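Teichoic acid biosynthesis protein F (PDB 3L7I) probably takes part in teichoic acid biosynthesis and carries a domain of the GT-B clan, with two Rossmann-like halves. Local coordinates at residues Ile483-Tyr488 with Ile507-Asn512. Residues are numbered along the deposited sequence; the frame is centred on the assembly and turned at random.
Sequences ISPNRY and IGYPRN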
loop_
_atom_site.group_PDB
_atom_site.type_symbol
_atom_site.label_atom_id
_atom_site.label_comp_id
_atom_site.label_asym_id
_atom_site.label_seq_id
_atom_site.Cartn_x
_atom_site.Cartn_y
_atom_site.Cartn_z
ATOM N N ILE A 483 -40.693 21.477 2.432
ATOM C CA ILE A 483 -41.801 22.307 2.893
ATOM C C ILE A 483 -42.039 23.475 1.951
ATOM O O ILE A 483 -41.084 24.063 1.421
ATOM C CB ILE A 483 -41.552 22.812 4.302
ATOM C CG1 ILE A 483 -41.602 21.643 5.287
ATOM C CG2 ILE A 483 -42.578 23.852 4.687
ATOM C CD1 ILE A 483 -41.757 22.065 6.726
ATOM N N SER A 484 -43.305 23.816 1.728
ATOM C CA SER A 484 -43.617 24.997 0.928
ATOM C C SER A 484 -44.578 25.947 1.639
ATOM O O SER A 484 -45.564 25.504 2.252
ATOM C CB SER A 484 -44.192 24.605 -0.432
ATOM O OG SER A 484 -44.314 25.735 -1.280
ATOM N N PRO A 485 -44.290 27.257 1.558
ATOM C CA PRO A 485 -45.070 28.348 2.157
ATOM C C PRO A 485 -46.270 28.784 1.302
ATOM O O PRO A 485 -47.243 29.314 1.852
ATOM C CB PRO A 485 -44.062 29.504 2.244
ATOM C CG PRO A 485 -42.752 28.933 1.913
ATOM C CD PRO A 485 -43.003 27.737 1.051
ATOM N N ASN A 486 -46.200 28.569 -0.012
ATOM C CA ASN A 486 -47.228 29.049 -0.945
ATOM C C ASN A 486 -47.090 28.432 -2.340
ATOM O O ASN A 486 -46.062 27.850 -2.663
ATOM C CB ASN A 486 -47.192 30.582 -1.038
ATOM C CG ASN A 486 -45.791 31.140 -0.854
ATOM O OD1 ASN A 486 -44.941 31.048 -1.743
ATOM N ND2 ASN A 486 -45.540 31.714 0.314
ATOM N N ARG A 487 -48.119 28.569 -3.171
ATOM C CA ARG A 487 -48.083 27.975 -4.502
ATOM C C ARG A 487 -46.947 28.536 -5.333
ATOM O O ARG A 487 -46.311 27.817 -6.093
ATOM C CB ARG A 487 -49.407 28.168 -5.228
ATOM C CG ARG A 487 -49.492 27.338 -6.486
ATOM C CD ARG A 487 -49.355 25.848 -6.173
ATOM N NE ARG A 487 -50.606 25.121 -6.409
ATOM C CZ ARG A 487 -51.399 24.618 -5.461
ATOM N NH1 ARG A 487 -51.083 24.742 -4.173
ATOM N NH2 ARG A 487 -52.517 23.976 -5.810
ATOM N N TYR A 488 -46.707 29.831 -5.175
ATOM C CA TYR A 488 -45.588 30.531 -5.803
ATOM C C TYR A 488 -44.248 29.907 -5.447
ATOM O O TYR A 488 -43.399 29.718 -6.305
ATOM C CB TYR A 488 -45.648 31.986 -5.373
ATOM C CG TYR A 488 -44.380 32.800 -5.468
ATOM C CD1 TYR A 488 -44.132 33.605 -6.569
ATOM C CD2 TYR A 488 -43.472 32.826 -4.417
ATOM C CE1 TYR A 488 -42.992 34.373 -6.640
ATOM C CE2 TYR A 488 -42.332 33.590 -4.479
ATOM C CZ TYR A 488 -42.100 34.366 -5.588
ATOM O OH TYR A 488 -40.962 35.137 -5.650
ATOM N N ILE A 507 -47.533 23.635 3.473
ATOM C CA ILE A 507 -48.187 23.710 4.770
ATOM C C ILE A 507 -47.815 24.953 5.548
ATOM O O ILE A 507 -48.479 25.281 6.518
ATOM C CB ILE A 507 -47.861 22.484 5.627
ATOM C CG1 ILE A 507 -46.335 22.320 5.756
ATOM C CG2 ILE A 507 -48.517 21.235 5.048
ATOM C CD1 ILE A 507 -45.931 21.229 6.731
ATOM N N GLY A 508 -46.751 25.637 5.118
ATOM C CA GLY A 508 -46.296 26.858 5.764
ATOM C C GLY A 508 -45.132 26.553 6.678
ATOM O O GLY A 508 -44.866 25.398 6.990
ATOM N N TYR A 509 -44.423 27.587 7.107
ATOM C CA TYR A 509 -43.215 27.403 7.912
ATOM C C TYR A 509 -43.509 27.182 9.393
ATOM O O TYR A 509 -44.260 27.937 10.020
ATOM C CB TYR A 509 -42.263 28.580 7.723
ATOM C CG TYR A 509 -41.558 28.538 6.407
ATOM C CD1 TYR A 509 -40.857 27.406 6.036
ATOM C CD2 TYR A 509 -41.584 29.617 5.532
ATOM C CE1 TYR A 509 -40.202 27.328 4.837
ATOM C CE2 TYR A 509 -40.922 29.552 4.314
ATOM C CZ TYR A 509 -40.232 28.393 3.974
ATOM O OH TYR A 509 -39.556 28.252 2.779
ATOM N N PRO A 510 -42.929 26.122 9.956
ATOM C CA PRO A 510 -43.112 25.912 11.390
ATOM C C PRO A 510 -42.682 27.148 12.175
ATOM O O PRO A 510 -43.287 27.472 13.202
ATOM C CB PRO A 510 -42.184 24.726 11.672
ATOM C CG PRO A 510 -42.254 23.936 10.417
ATOM C CD PRO A 510 -42.292 24.969 9.304
ATOM N N ARG A 511 -41.649 27.831 11.678
ATOM C CA ARG A 511 -41.065 28.988 12.348
ATOM C C ARG A 511 -42.049 30.134 12.344
ATOM O O ARG A 511 -41.894 31.100 13.099
ATOM C CB ARG A 511 -39.825 29.443 11.600
ATOM C CG ARG A 511 -40.110 29.656 10.140
ATOM C CD ARG A 511 -39.571 30.956 9.632
ATOM N NE ARG A 511 -38.389 30.723 8.819
ATOM C CZ ARG A 511 -38.099 31.403 7.707
ATOM N NH1 ARG A 511 -36.990 31.108 7.021
ATOM N NH2 ARG A 511 -38.916 32.368 7.279
ATOM N N ASN A 512 -43.047 30.029 11.467
ATOM C CA ASN A 512 -44.064 31.061 11.316
ATOM C C ASN A 512 -45.269 30.826 12.225
ATOM O O ASN A 512 -46.077 31.732 12.422
ATOM C CB ASN A 512 -44.508 31.182 9.852
ATOM C CG ASN A 512 -43.507 31.951 8.981
ATOM O OD1 ASN A 512 -42.596 32.601 9.485
ATOM N ND2 ASN A 512 -43.686 31.871 7.655
#
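In I483 the first torsion sets CG2 anti to the backbone N and CG1 anti to the carbonyl carbon (chi1 -68°), and the two branches then serve different partners. CG2 lies against the carbonyl O of G508 at 3.6 Å and also reaches I507 CG1. The extended CG1 arm carries CD1 tip to tip to P510, meeting CD at 3.9 Å. In Y509, CG anti to the carbonyl carbon places the ring obliquely beside I483, with Y509 CD1 4.2 Å from I483 CG2. The same ring lies near P485, where the modelled spacing is too short to be trusted.

Beside this apolar patch a single acceptor serves two donors. G508 N bonds to S484 O at 3.1 Å, with an N-H...O angle of 151°. I507 N adds a weak bond to S484 O at 3.0 Å, where the angle falls to 129°. G508, with phi positive, lies in backbone space that glycine enters readily, and brings its CA to 4.1 Å from P485 CA.

The arrangement illustrates how adjacent parallel strands of a Rossmann-like sheet are joined at and just past their C-terminal ends: strand 481-484 passes into helix 487-496, N-capped by N486, while edge strand 504-506 runs into the loop before helix 513-517. Helix 706-721 packs against I483, I507 and P510, and helix 367-379 meets Y509 and P510.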